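Long-range contacts in 3-oxoacyl-[acyl-carrier-protein] synthase 3 (Micrococcus luteus NCTC 2665, PDB 4EWP), which probably catalyses the first condensation of fatty acid synthesis, adding two carbons from malonyl-ACP to an acyl-CoA primer and releasing carbon dioxide and coenzyme A: residues A[25-30]-A[50-55]; A[124-129]-A[331-336]; A[246-251]-A[282-287]; A[274-279]-A[299-304]. All coordinates share one frame; numbering follows the deposited sequence.

Interaction 4 touches the other three and holds H275, a predicted active-site residue; I282 CD1 of interaction 3 packs on Q276 OE1 (3.3 Å). Interaction 1, its centre about 12 Å from that of interaction 4, joins it through T52 OG1 and D303 O (2.7 Å, probably a hydrogen bond) and brings the side chain of I50 to about 5 Å from that of N306, also predicted to be catalytic. Interaction 2 holds H275 from the sheet side: I334 O lies 2.9 Å from H275 N. F336 packs on A277 of interaction 4 and on W246, A247 and M251 of interaction 3. Interactions 1 and 2 do not touch; their centres are about 23 Å apart.

Interaction 1: residues A[25-30]-A[50-55]; sequences ANLVPN and IVTRQR
R53 lays CD against CB of V28 (3.9 Å) before its guanidinium swings round to the polar end of N30. The first torsion puts CG between the backbone N and the carbonyl carbon (chi1 75°), and two more bends follow. NH1 (2.9 Å) and NH2 (3.0 Å) both close end-on upon N30 OD1, which lies in the guanidinium plane, with the amide turned 62° from it. NH2 also donates to V28 O at 2.9 Å from above that carbonyl's plane; the same oxygen takes the backbone N-H of R53. A third partner, F166 O, receives NH1, and CG2 of I50 lies over one face, toward its rim. N30 is held from its other branch as well: ND2 donates to I50 O (2.9 Å) and to D41 OD1.

CG2 of V28 presses on CG of R55 at 3.4 Å, while on the other face of the ribbon L27 rests CB on T52 and CD2 on Q54 CG (3.7 Å). T52 OG1, Q54 NE2 and R55 NE bond the backbone oxygens of D303, D170 and L168. Water 2 bridges N30 N and V51 O, where the direct bond is weak. This is a short two-stranded antiparallel ribbon, its hydrogen-bonded pair V28-R53 set between the non-hydrogen-bonded pairs L27-Q54 and P29-T52; its strand 52-54 is tied to segment 299-304 by backbone bonds to A302 and A304.

Interaction 2: residues A[124-129]-A[331-336]; sequences AGYCYG and ALQIGF
Helix 125-129 runs across strand 331-336 at 123°, the axes 7.3 Å apart at their closest, and the two backbones come nearest where A124 CA stands 4.2 Å from G335 CA. That fits G335, which has no side chain: a CB there would be tight against A124 CA. CB of A124 packs on G335 O (3.6 Å). C127 points at the strand: SG is beside the backbone N of its own residue (chi1 -75°) and lies 3.6 Å from G335 N, a packing contact without a hydrogen bond.

In the thiolase fold such a buried helix belongs to the layer between the two sheets; this one starts just after C123, the predicted nucleophile, and leans on the sheet of the C-terminal half. Y126 and Q333 make the polar link. The two side chains meet at about a right angle, ring and amide planes 67° apart, and the tyrosine hydroxyl donates to Q333 OE1 at 3.0 Å, the oxygen lying in the ring plane at its edge. Q333 NE2 is taken by OE1 of Q345, whose own NE2 reaches C127 O; both ends of the buried amide are therefore satisfied. Helix 311-322 packs round the Y126 ring through I312, P313 and M316.

Interaction 3: residues A[246-251]-A[282-287]; sequences WAVWSM and IDEFAK
V248 and F285 mark the closest backbone approach of two helices that lie nearly parallel, 14° apart, with their axes 9.0 Å from each other. Helices 240-262 and 279-288 are joined through strand 269-274, and both rest on the C-terminal sheet of the thiolase fold, reaching strand 330-337 with M251 and F285 among others. No hydrogen bond crosses between the two segments.

E284 is the first residue of 282-287 to touch helix 246-251. Its CB and CG lie across V248, CG meeting CG1 at 3.6 Å. The chain bends at chi2 (51°), and the carboxylate then ends beside the indole of W249, the two planes 27° apart, with OE2 3.6 Å from CH2. Its other oxygen, OE1, is salt-bridged to R280 in the same helix. CG1 of V248 at the same time covers the centre of the W249 ring, 3.5 Å above it, and therefore touches both W249 and E284.

F285 follows, buried. CG is anti to the backbone N, and the ring reaches the backbone and a CB of the other helix: CE1 nears A247 O at 3.8 Å, and CZ packs on M251 CB (3.7 Å) and M251 O. F272, in strand 269-274, meets the F285 ring edge-to-face. The backbone facing F285 includes a wider pi-type turn, in which W246 O accepts from both S250 N (3.0 Å) and M251 N (3.2 Å).

Interaction 4: residues A[274-279]-A[299-304]; sequences PHQANM and RDIADA
Q276 joins the two segments with its amide: OE1 receives the backbone N-H of I301 at 2.9 Å, nearly straight at 162°, in the carbonyl plane and on a lone pair. CB of Q276 also touches CB of I301, whose CD1 runs on to the backbone of N278, 3.4 Å from its N. M279 adds the apolar part. The bends at chi2 (72°) and chi3 (82°) carry SD and then CE round, CE packing against CG2 of I301 (3.8 Å) and CB of A302, while SD sits 3.7 Å from R299 CD and at the edge of the R299 guanidinium. The charged end of that arginine pairs with D283, though the modelled separation is doubtfully short.

One shell out, NE2 of Q276 fixes the amide's rotation by donating to P274 O (2.8 Å) and to A298 O. S311 OG meets both Q276 N and H275 ND1, tying the glutamine's backbone to the imidazole. N278 stands at the N-cap of helix 279-288, its OD1 bonded to I281 N. H275 touches C123 and N306, consistent with the Cys-His-Asn catalytic triad of FabH enzymes, and residues 276-280, the end of this loop and the start of helix 279-288, are the predicted ACP-binding region.

Interaction 1: residues A[25-30]-A[50-55]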
loop_
_atom_site.group_PDB
_atom_site.type_symbol
_atom_site.label_atom_id
_atom_site.label_comp_id
_atom_site.label_asym_id
_atom_site.label_seq_id
_atom_site.Cartn_x
_atom_site.Cartn_y
_atom_site.Cartn_z
ATOM N N ALA A 25 -12.306 14.743 -18.659
ATOM C CA ALA A 25 -13.217 15.681 -19.306
ATOM C C ALA A 25 -14.605 15.095 -19.522
ATOM O O ALA A 25 -15.566 15.829 -19.768
ATOM C CB ALA A 25 -12.635 16.173 -20.634
ATOM N N ASN A 26 -14.713 13.775 -19.446
ATOM C CA ASN A 26 -16.006 13.131 -19.656
ATOM C C ASN A 26 -16.864 13.170 -18.393
ATOM O O ASN A 26 -16.618 12.442 -17.431
ATOM C CB ASN A 26 -15.838 11.689 -20.160
ATOM C CG ASN A 26 -17.115 11.128 -20.748
ATOM O OD1 ASN A 26 -18.058 11.872 -21.006
ATOM N ND2 ASN A 26 -17.158 9.813 -20.962
ATOM N N LEU A 27 -17.861 14.043 -18.394
ATOM C CA LEU A 27 -18.799 14.118 -17.289
ATOM C C LEU A 27 -20.056 13.394 -17.705
ATOM O O LEU A 27 -20.866 13.935 -18.451
ATOM C CB LEU A 27 -19.126 15.573 -16.951
ATOM C CG LEU A 27 -17.930 16.424 -16.513
ATOM C CD1 LEU A 27 -18.425 17.741 -15.918
ATOM C CD2 LEU A 27 -17.029 15.687 -15.514
ATOM N N VAL A 28 -20.204 12.159 -17.242
ATOM C CA VAL A 28 -21.353 11.333 -17.598
ATOM C C VAL A 28 -22.589 11.720 -16.789
ATOM O O VAL A 28 -22.549 11.771 -15.562
ATOM C CB VAL A 28 -21.034 9.839 -17.389
ATOM C CG1 VAL A 28 -22.244 8.978 -17.709
ATOM C CG2 VAL A 28 -19.828 9.430 -18.233
ATOM N N PRO A 29 -23.700 12.020 -17.482
ATOM C CA PRO A 29 -24.942 12.362 -16.778
ATOM C C PRO A 29 -25.730 11.123 -16.363
ATOM O O PRO A 29 -25.564 10.043 -16.939
ATOM C CB PRO A 29 -25.729 13.144 -17.830
ATOM C CG PRO A 29 -25.289 12.550 -19.119
ATOM C CD PRO A 29 -23.817 12.219 -18.935
ATOM N N ASN A 30 -26.599 11.292 -15.375
ATOM C CA ASN A 30 -27.370 10.178 -14.849
ATOM C C ASN A 30 -28.041 9.337 -15.920
ATOM O O ASN A 30 -28.149 8.122 -15.787
ATOM C CB ASN A 30 -28.401 10.683 -13.840
ATOM C CG ASN A 30 -27.759 11.180 -12.555
ATOM O OD1 ASN A 30 -26.585 10.888 -12.274
ATOM N ND2 ASN A 30 -28.521 11.927 -11.762
ATOM N N ILE A 50 -25.988 13.420 -6.986
ATOM C CA ILE A 50 -25.070 13.363 -8.122
ATOM C C ILE A 50 -25.782 13.703 -9.427
ATOM O O ILE A 50 -26.872 13.189 -9.703
ATOM C CB ILE A 50 -24.420 11.970 -8.244
ATOM C CG1 ILE A 50 -23.659 11.639 -6.956
ATOM C CG2 ILE A 50 -23.531 11.890 -9.486
ATOM C CD1 ILE A 50 -22.893 10.316 -6.991
ATOM N N VAL A 51 -25.168 14.581 -10.218
ATOM C CA VAL A 51 -25.715 14.959 -11.522
ATOM C C VAL A 51 -24.857 14.346 -12.616
ATOM O O VAL A 51 -25.358 13.693 -13.530
ATOM C CB VAL A 51 -25.734 16.486 -11.712
ATOM C CG1 VAL A 51 -26.147 16.850 -13.134
ATOM C CG2 VAL A 51 -26.649 17.124 -10.704
ATOM N N THR A 52 -23.554 14.574 -12.515
ATOM C CA THR A 52 -22.601 13.957 -13.418
ATOM C C THR A 52 -21.474 13.342 -12.598
ATOM O O THR A 52 -21.229 13.746 -11.447
ATOM C CB THR A 52 -22.000 14.988 -14.409
ATOM O OG1 THR A 52 -21.211 15.948 -13.690
ATOM C CG2 THR A 52 -23.101 15.723 -15.168
ATOM N N ARG A 53 -20.792 12.364 -13.187
ATOM C CA ARG A 53 -19.554 11.855 -12.616
ATOM C C ARG A 53 -18.441 11.822 -13.669
ATOM O O ARG A 53 -18.691 11.600 -14.861
ATOM C CB ARG A 53 -19.751 10.477 -11.967
ATOM C CG ARG A 53 -19.896 9.304 -12.941
ATOM C CD ARG A 53 -21.291 9.221 -13.521
ATOM N NE ARG A 53 -22.309 8.954 -12.501
ATOM C CZ ARG A 53 -23.523 9.505 -12.488
ATOM N NH1 ARG A 53 -24.386 9.193 -11.527
ATOM N NH2 ARG A 53 -23.886 10.357 -13.446
ATOM N N GLN A 54 -17.221 12.082 -13.215
ATOM C CA GLN A 54 -16.037 11.983 -14.054
ATOM C C GLN A 54 -15.832 10.540 -14.480
ATOM O O GLN A 54 -15.800 9.639 -13.646
ATOM C CB GLN A 54 -14.815 12.489 -13.281
ATOM C CG GLN A 54 -14.883 13.983 -13.045
ATOM C CD GLN A 54 -14.004 14.479 -11.921
ATOM O OE1 GLN A 54 -14.094 15.647 -11.534
ATOM N NE2 GLN A 54 -13.148 13.608 -11.389
ATOM N N ARG A 55 -15.718 10.315 -15.783
ATOM C CA ARG A 55 -15.415 8.986 -16.290
ATOM C C ARG A 55 -14.199 9.048 -17.217
ATOM O O ARG A 55 -14.204 9.739 -18.233
ATOM C CB ARG A 55 -16.640 8.360 -16.974
ATOM C CG ARG A 55 -17.721 7.888 -15.985
ATOM C CD ARG A 55 -17.131 6.878 -14.989
ATOM N NE ARG A 55 -18.070 6.431 -13.962
ATOM C CZ ARG A 55 -19.048 5.540 -14.159
ATOM N NH1 ARG A 55 -19.245 5.000 -15.358
ATOM N NH2 ARG A 55 -19.846 5.191 -13.150
HETATM O O HOH W 1 -12.545 11.521 -19.771
HETATM O O HOH W 2 -27.654 14.200 -14.806
#

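Interaction 2: residues A[124-129]-A[331-336]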
loop_
_atom_site.group_PDB
_atom_site.type_symbol
_atom_site.label_atom_id
_atom_site.label_comp_id
_atom_site.label_asym_id
_atom_site.label_seq_id
_atom_site.Cartn_x
_atom_site.Cartn_y
_atom_site.Cartn_z
ATOM N N ALA A 124 -10.426 6.042 2.402
ATOM C CA ALA A 124 -9.695 6.763 3.439
ATOM C C ALA A 124 -8.240 6.939 3.014
ATOM O O ALA A 124 -7.434 7.498 3.753
ATOM C CB ALA A 124 -9.783 6.047 4.787
ATOM N N GLY A 125 -7.920 6.472 1.809
ATOM C CA GLY A 125 -6.540 6.382 1.347
ATOM C C GLY A 125 -5.747 7.683 1.338
ATOM O O GLY A 125 -4.550 7.700 1.659
ATOM N N TYR A 126 -6.385 8.779 0.952
ATOM C CA TYR A 126 -5.691 10.059 0.967
ATOM C C TYR A 126 -5.383 10.508 2.395
ATOM O O TYR A 126 -4.280 10.970 2.669
ATOM C CB TYR A 126 -6.486 11.112 0.218
ATOM C CG TYR A 126 -6.157 12.529 0.612
ATOM C CD1 TYR A 126 -6.891 13.174 1.590
ATOM C CD2 TYR A 126 -5.126 13.220 -0.005
ATOM C CE1 TYR A 126 -6.617 14.468 1.953
ATOM C CE2 TYR A 126 -4.838 14.520 0.344
ATOM C CZ TYR A 126 -5.599 15.142 1.323
ATOM O OH TYR A 126 -5.328 16.432 1.707
ATOM N N CYS A 127 -6.336 10.349 3.312
ATOM C CA CYS A 127 -6.095 10.705 4.720
ATOM C C CYS A 127 -5.050 9.798 5.388
ATOM O O CYS A 127 -4.313 10.248 6.269
ATOM C CB CYS A 127 -7.399 10.720 5.528
ATOM S SG CYS A 127 -8.437 12.178 5.179
ATOM N N TYR A 128 -4.996 8.530 4.976
ATOM C CA TYR A 128 -3.939 7.610 5.423
ATOM C C TYR A 128 -2.613 8.107 4.850
ATOM O O TYR A 128 -1.598 8.111 5.532
ATOM C CB TYR A 128 -4.203 6.158 4.954
ATOM C CG TYR A 128 -4.897 5.262 5.965
ATOM C CD1 TYR A 128 -6.195 5.546 6.416
ATOM C CD2 TYR A 128 -4.268 4.117 6.457
ATOM C CE1 TYR A 128 -6.843 4.719 7.350
ATOM C CE2 TYR A 128 -4.898 3.287 7.394
ATOM C CZ TYR A 128 -6.179 3.585 7.833
ATOM O OH TYR A 128 -6.793 2.759 8.752
ATOM N N GLY A 129 -2.635 8.532 3.585
ATOM C CA GLY A 129 -1.449 9.075 2.942
ATOM C C GLY A 129 -0.928 10.289 3.695
ATOM O O GLY A 129 0.269 10.440 3.903
ATOM N N ALA A 331 -9.031 23.546 7.638
ATOM C CA ALA A 331 -9.989 22.625 7.041
ATOM C C ALA A 331 -9.952 21.279 7.758
ATOM O O ALA A 331 -8.882 20.718 8.008
ATOM C CB ALA A 331 -9.688 22.432 5.558
ATOM N N LEU A 332 -11.130 20.769 8.101
ATOM C CA LEU A 332 -11.253 19.411 8.614
ATOM C C LEU A 332 -11.439 18.488 7.418
ATOM O O LEU A 332 -12.364 18.673 6.619
ATOM C CB LEU A 332 -12.458 19.294 9.560
ATOM C CG LEU A 332 -12.886 17.914 10.074
ATOM C CD1 LEU A 332 -11.785 17.297 10.923
ATOM C CD2 LEU A 332 -14.150 18.043 10.877
ATOM N N GLN A 333 -10.557 17.508 7.274
ATOM C CA GLN A 333 -10.707 16.516 6.213
ATOM C C GLN A 333 -10.841 15.165 6.854
ATOM O O GLN A 333 -10.147 14.856 7.827
ATOM C CB GLN A 333 -9.526 16.534 5.249
ATOM C CG GLN A 333 -8.203 16.473 5.951
ATOM C CD GLN A 333 -7.058 16.573 4.973
ATOM O OE1 GLN A 333 -7.127 17.328 3.991
ATOM N NE2 GLN A 333 -5.997 15.795 5.218
ATOM N N ILE A 334 -11.754 14.364 6.327
ATOM C CA ILE A 334 -12.029 13.073 6.927
ATOM C C ILE A 334 -12.514 12.131 5.842
ATOM O O ILE A 334 -13.505 12.417 5.161
ATOM C CB ILE A 334 -13.068 13.197 8.055
ATOM C CG1 ILE A 334 -13.394 11.820 8.632
ATOM C CG2 ILE A 334 -14.354 13.867 7.545
ATOM C CD1 ILE A 334 -14.167 11.902 9.940
ATOM N N GLY A 335 -11.779 11.036 5.653
ATOM C CA GLY A 335 -12.121 10.030 4.662
ATOM C C GLY A 335 -12.460 8.702 5.315
ATOM O O GLY A 335 -12.010 8.427 6.427
ATOM N N PHE A 336 -13.234 7.874 4.612
ATOM C CA PHE A 336 -13.787 6.658 5.173
ATOM C C PHE A 336 -14.207 5.713 4.054
ATOM O O PHE A 336 -14.880 6.129 3.109
ATOM C CB PHE A 336 -14.978 6.974 6.096
ATOM C CG PHE A 336 -15.921 8.045 5.556
ATOM C CD1 PHE A 336 -17.064 7.691 4.850
ATOM C CD2 PHE A 336 -15.672 9.391 5.781
ATOM C CE1 PHE A 336 -17.929 8.653 4.356
ATOM C CE2 PHE A 336 -16.529 10.369 5.291
ATOM C CZ PHE A 336 -17.662 9.997 4.579
#

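Interaction 3: residues A[246-251]-A[282-287]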
loop_
_atom_site.group_PDB
_atom_site.type_symbol
_atom_site.label_atom_id
_atom_site.label_comp_id
_atom_site.label_asym_id
_atom_site.label_seq_id
_atom_site.Cartn_x
_atom_site.Cartn_y
_atom_site.Cartn_z
ATOM N N TRP A 246 -22.960 4.217 9.475
ATOM C CA TRP A 246 -21.571 4.325 9.926
ATOM C C TRP A 246 -20.963 5.663 9.481
ATOM O O TRP A 246 -20.431 6.431 10.289
ATOM C CB TRP A 246 -20.771 3.120 9.392
ATOM C CG TRP A 246 -19.299 3.144 9.646
ATOM C CD1 TRP A 246 -18.668 2.858 10.820
ATOM C CD2 TRP A 246 -18.259 3.435 8.692
ATOM N NE1 TRP A 246 -17.305 2.975 10.664
ATOM C CE2 TRP A 246 -17.031 3.328 9.368
ATOM C CE3 TRP A 246 -18.255 3.775 7.336
ATOM C CZ2 TRP A 246 -15.812 3.552 8.739
ATOM C CZ3 TRP A 246 -17.053 4.003 6.712
ATOM C CH2 TRP A 246 -15.842 3.882 7.410
ATOM N N ALA A 247 -21.066 5.938 8.186
ATOM C CA ALA A 247 -20.475 7.133 7.582
ATOM C C ALA A 247 -20.817 8.422 8.314
ATOM O O ALA A 247 -19.993 9.337 8.404
ATOM C CB ALA A 247 -20.904 7.247 6.127
ATOM N N VAL A 248 -22.050 8.507 8.798
ATOM C CA VAL A 248 -22.547 9.721 9.429
ATOM C C VAL A 248 -22.352 9.703 10.942
ATOM O O VAL A 248 -21.671 10.561 11.484
ATOM C CB VAL A 248 -24.052 9.936 9.128
ATOM C CG1 VAL A 248 -24.595 11.106 9.938
ATOM C CG2 VAL A 248 -24.269 10.158 7.640
ATOM N N TRP A 249 -22.948 8.722 11.615
ATOM C CA TRP A 249 -23.008 8.716 13.076
ATOM C C TRP A 249 -21.731 8.208 13.743
ATOM O O TRP A 249 -21.430 8.584 14.876
ATOM C CB TRP A 249 -24.224 7.914 13.537
ATOM C CG TRP A 249 -25.422 8.250 12.702
ATOM C CD1 TRP A 249 -25.975 7.489 11.714
ATOM C CD2 TRP A 249 -26.167 9.464 12.734
ATOM N NE1 TRP A 249 -27.035 8.143 11.145
ATOM C CE2 TRP A 249 -27.174 9.362 11.752
ATOM C CE3 TRP A 249 -26.091 10.627 13.503
ATOM C CZ2 TRP A 249 -28.097 10.375 11.518
ATOM C CZ3 TRP A 249 -27.009 11.628 13.274
ATOM C CH2 TRP A 249 -28.000 11.496 12.288
ATOM N N SER A 250 -20.966 7.371 13.043
ATOM C CA SER A 250 -19.682 6.936 13.575
ATOM C C SER A 250 -18.564 7.928 13.243
ATOM O O SER A 250 -17.782 8.323 14.111
ATOM C CB SER A 250 -19.335 5.535 13.071
ATOM O OG SER A 250 -20.061 4.565 13.803
ATOM N N MET A 251 -18.498 8.334 11.982
ATOM C CA MET A 251 -17.503 9.294 11.558
ATOM C C MET A 251 -17.677 10.655 12.231
ATOM O O MET A 251 -16.712 11.386 12.403
ATOM C CB MET A 251 -17.486 9.415 10.038
ATOM C CG MET A 251 -17.001 8.132 9.346
ATOM S SD MET A 251 -15.340 7.579 9.834
ATOM C CE MET A 251 -15.670 6.382 11.127
ATOM N N ILE A 282 -22.915 13.744 3.256
ATOM C CA ILE A 282 -22.280 15.039 3.481
ATOM C C ILE A 282 -23.180 15.980 4.290
ATOM O O ILE A 282 -22.737 16.560 5.286
ATOM C CB ILE A 282 -21.893 15.726 2.157
ATOM C CG1 ILE A 282 -20.885 14.887 1.374
ATOM C CG2 ILE A 282 -21.315 17.117 2.422
ATOM C CD1 ILE A 282 -20.569 15.478 0.003
ATOM N N ASP A 283 -24.432 16.144 3.858
ATOM C CA ASP A 283 -25.364 17.026 4.567
ATOM C C ASP A 283 -25.557 16.634 6.036
ATOM O O ASP A 283 -25.429 17.467 6.929
ATOM C CB ASP A 283 -26.730 17.046 3.883
ATOM C CG ASP A 283 -26.681 17.632 2.492
ATOM O OD1 ASP A 283 -25.655 18.238 2.145
ATOM O OD2 ASP A 283 -27.675 17.492 1.750
ATOM N N GLU A 284 -25.869 15.362 6.276
ATOM C CA GLU A 284 -26.185 14.888 7.615
ATOM C C GLU A 284 -24.958 15.028 8.514
ATOM O O GLU A 284 -25.064 15.384 9.696
ATOM C CB GLU A 284 -26.665 13.436 7.555
ATOM C CG GLU A 284 -27.401 12.964 8.790
ATOM C CD GLU A 284 -28.511 13.908 9.205
ATOM O OE1 GLU A 284 -29.453 14.116 8.412
ATOM O OE2 GLU A 284 -28.431 14.448 10.330
ATOM N N PHE A 285 -23.795 14.765 7.921
ATOM C CA PHE A 285 -22.503 14.936 8.574
ATOM C C PHE A 285 -22.287 16.397 9.020
ATOM O O PHE A 285 -22.034 16.680 10.195
ATOM C CB PHE A 285 -21.417 14.500 7.585
ATOM C CG PHE A 285 -20.162 14.003 8.223
ATOM C CD1 PHE A 285 -19.336 13.122 7.539
ATOM C CD2 PHE A 285 -19.790 14.425 9.488
ATOM C CE1 PHE A 285 -18.163 12.658 8.108
ATOM C CE2 PHE A 285 -18.615 13.970 10.068
ATOM C CZ PHE A 285 -17.800 13.083 9.377
ATOM N N ALA A 286 -22.410 17.326 8.080
ATOM C CA ALA A 286 -22.278 18.747 8.382
ATOM C C ALA A 286 -23.231 19.183 9.487
ATOM O O ALA A 286 -22.865 19.976 10.351
ATOM C CB ALA A 286 -22.503 19.586 7.112
ATOM N N LYS A 287 -24.461 18.675 9.462
ATOM C CA LYS A 287 -25.432 19.034 10.490
ATOM C C LYS A 287 -24.969 18.531 11.856
ATOM O O LYS A 287 -25.114 19.211 12.874
ATOM C CB LYS A 287 -26.803 18.449 10.151
ATOM C CG LYS A 287 -27.839 18.592 11.264
ATOM C CD LYS A 287 -29.203 18.038 10.841
ATOM C CE LYS A 287 -30.168 17.957 12.031
ATOM N NZ LYS A 287 -31.553 17.569 11.623
#

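Interaction 4: residues A[274-279]-A[299-304]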
loop_
_atom_site.group_PDB
_atom_site.type_symbol
_atom_site.label_atom_id
_atom_site.label_comp_id
_atom_site.label_asym_id
_atom_site.label_seq_id
_atom_site.Cartn_x
_atom_site.Cartn_y
_atom_site.Cartn_z
ATOM N N PRO A 274 -15.356 16.597 3.816
ATOM C CA PRO A 274 -15.412 15.147 3.985
ATOM C C PRO A 274 -15.217 14.463 2.636
ATOM O O PRO A 274 -15.492 15.040 1.577
ATOM C CB PRO A 274 -16.839 14.909 4.508
ATOM C CG PRO A 274 -17.634 16.045 3.909
ATOM C CD PRO A 274 -16.688 17.228 3.865
ATOM N N HIS A 275 -14.713 13.246 2.682
ATOM C CA HIS A 275 -14.767 12.367 1.538
ATOM C C HIS A 275 -16.157 12.468 0.887
ATOM O O HIS A 275 -17.180 12.439 1.584
ATOM C CB HIS A 275 -14.505 10.960 2.032
ATOM C CG HIS A 275 -15.000 9.895 1.112
ATOM N ND1 HIS A 275 -14.607 9.812 -0.205
ATOM C CD2 HIS A 275 -15.846 8.862 1.321
ATOM C CE1 HIS A 275 -15.195 8.774 -0.769
ATOM N NE2 HIS A 275 -15.957 8.184 0.134
ATOM N N GLN A 276 -16.186 12.587 -0.443
ATOM C CA GLN A 276 -17.419 12.803 -1.198
ATOM C C GLN A 276 -18.169 11.495 -1.475
ATOM O O GLN A 276 -18.240 11.028 -2.617
ATOM C CB GLN A 276 -17.110 13.507 -2.523
ATOM C CG GLN A 276 -16.488 14.899 -2.364
ATOM C CD GLN A 276 -17.425 15.895 -1.675
ATOM O OE1 GLN A 276 -18.397 16.363 -2.272
ATOM N NE2 GLN A 276 -17.125 16.228 -0.418
ATOM N N ALA A 277 -18.734 10.910 -0.424
ATOM C CA ALA A 277 -19.343 9.593 -0.528
ATOM C C ALA A 277 -20.754 9.679 -1.118
ATOM O O ALA A 277 -21.173 8.831 -1.918
ATOM C CB ALA A 277 -19.370 8.927 0.846
ATOM N N ASN A 278 -21.472 10.729 -0.733
ATOM C CA ASN A 278 -22.892 10.813 -0.997
ATOM C C ASN A 278 -23.420 12.136 -0.444
ATOM O O ASN A 278 -23.122 12.501 0.694
ATOM C CB ASN A 278 -23.560 9.628 -0.315
ATOM C CG ASN A 278 -25.030 9.595 -0.527
ATOM O OD1 ASN A 278 -25.750 10.451 -0.030
ATOM N ND2 ASN A 278 -25.502 8.583 -1.244
ATOM N N MET A 279 -24.173 12.885 -1.242
ATOM C CA MET A 279 -24.608 14.205 -0.783
ATOM C C MET A 279 -25.386 14.095 0.522
ATOM O O MET A 279 -25.248 14.929 1.425
ATOM C CB MET A 279 -25.460 14.910 -1.829
ATOM C CG MET A 279 -25.719 16.367 -1.490
ATOM S SD MET A 279 -24.228 17.344 -1.698
ATOM C CE MET A 279 -24.301 17.617 -3.468
ATOM N N ARG A 299 -18.879 20.076 -1.698
ATOM C CA ARG A 299 -19.918 19.243 -2.309
ATOM C C ARG A 299 -19.591 18.903 -3.761
ATOM O O ARG A 299 -20.485 18.743 -4.589
ATOM C CB ARG A 299 -21.291 19.928 -2.236
ATOM C CG ARG A 299 -21.754 20.254 -0.832
ATOM C CD ARG A 299 -23.179 20.801 -0.808
ATOM N NE ARG A 299 -23.392 21.533 0.432
ATOM C CZ ARG A 299 -23.891 20.981 1.521
ATOM N NH1 ARG A 299 -24.250 19.719 1.482
ATOM N NH2 ARG A 299 -24.042 21.682 2.631
ATOM N N ASP A 300 -18.304 18.811 -4.064
ATOM C CA ASP A 300 -17.843 18.439 -5.396
ATOM C C ASP A 300 -18.581 17.220 -5.989
ATOM O O ASP A 300 -18.703 17.097 -7.212
ATOM C CB ASP A 300 -16.339 18.142 -5.351
ATOM C CG ASP A 300 -15.699 18.166 -6.718
ATOM O OD1 ASP A 300 -16.200 18.890 -7.609
ATOM O OD2 ASP A 300 -14.683 17.467 -6.903
ATOM N N ILE A 301 -19.055 16.318 -5.129
ATOM C CA ILE A 301 -19.707 15.085 -5.582
ATOM C C ILE A 301 -20.789 15.282 -6.666
ATOM O O ILE A 301 -20.984 14.409 -7.513
ATOM C CB ILE A 301 -20.327 14.305 -4.398
ATOM C CG1 ILE A 301 -20.552 12.838 -4.779
ATOM C CG2 ILE A 301 -21.628 14.946 -3.957
ATOM C CD1 ILE A 301 -21.440 12.099 -3.810
ATOM N N ALA A 302 -21.487 16.420 -6.639
ATOM C CA ALA A 302 -22.565 16.675 -7.601
ATOM C C ALA A 302 -22.109 16.612 -9.059
ATOM O O ALA A 302 -22.869 16.186 -9.930
ATOM C CB ALA A 302 -23.239 18.020 -7.321
ATOM N N ASP A 303 -20.877 17.050 -9.320
ATOM C CA ASP A 303 -20.348 17.098 -10.686
ATOM C C ASP A 303 -19.264 16.062 -10.936
ATOM O O ASP A 303 -19.020 15.684 -12.082
ATOM C CB ASP A 303 -19.787 18.480 -11.003
ATOM C CG ASP A 303 -20.774 19.587 -10.708
ATOM O OD1 ASP A 303 -21.743 19.729 -11.475
ATOM O OD2 ASP A 303 -20.587 20.307 -9.704
ATOM N N ALA A 304 -18.609 15.608 -9.871
ATOM C CA ALA A 304 -17.484 14.690 -10.022
ATOM C C ALA A 304 -17.874 13.244 -9.739
ATOM O O ALA A 304 -17.183 12.316 -10.163
ATOM C CB ALA A 304 -16.346 15.103 -9.114
#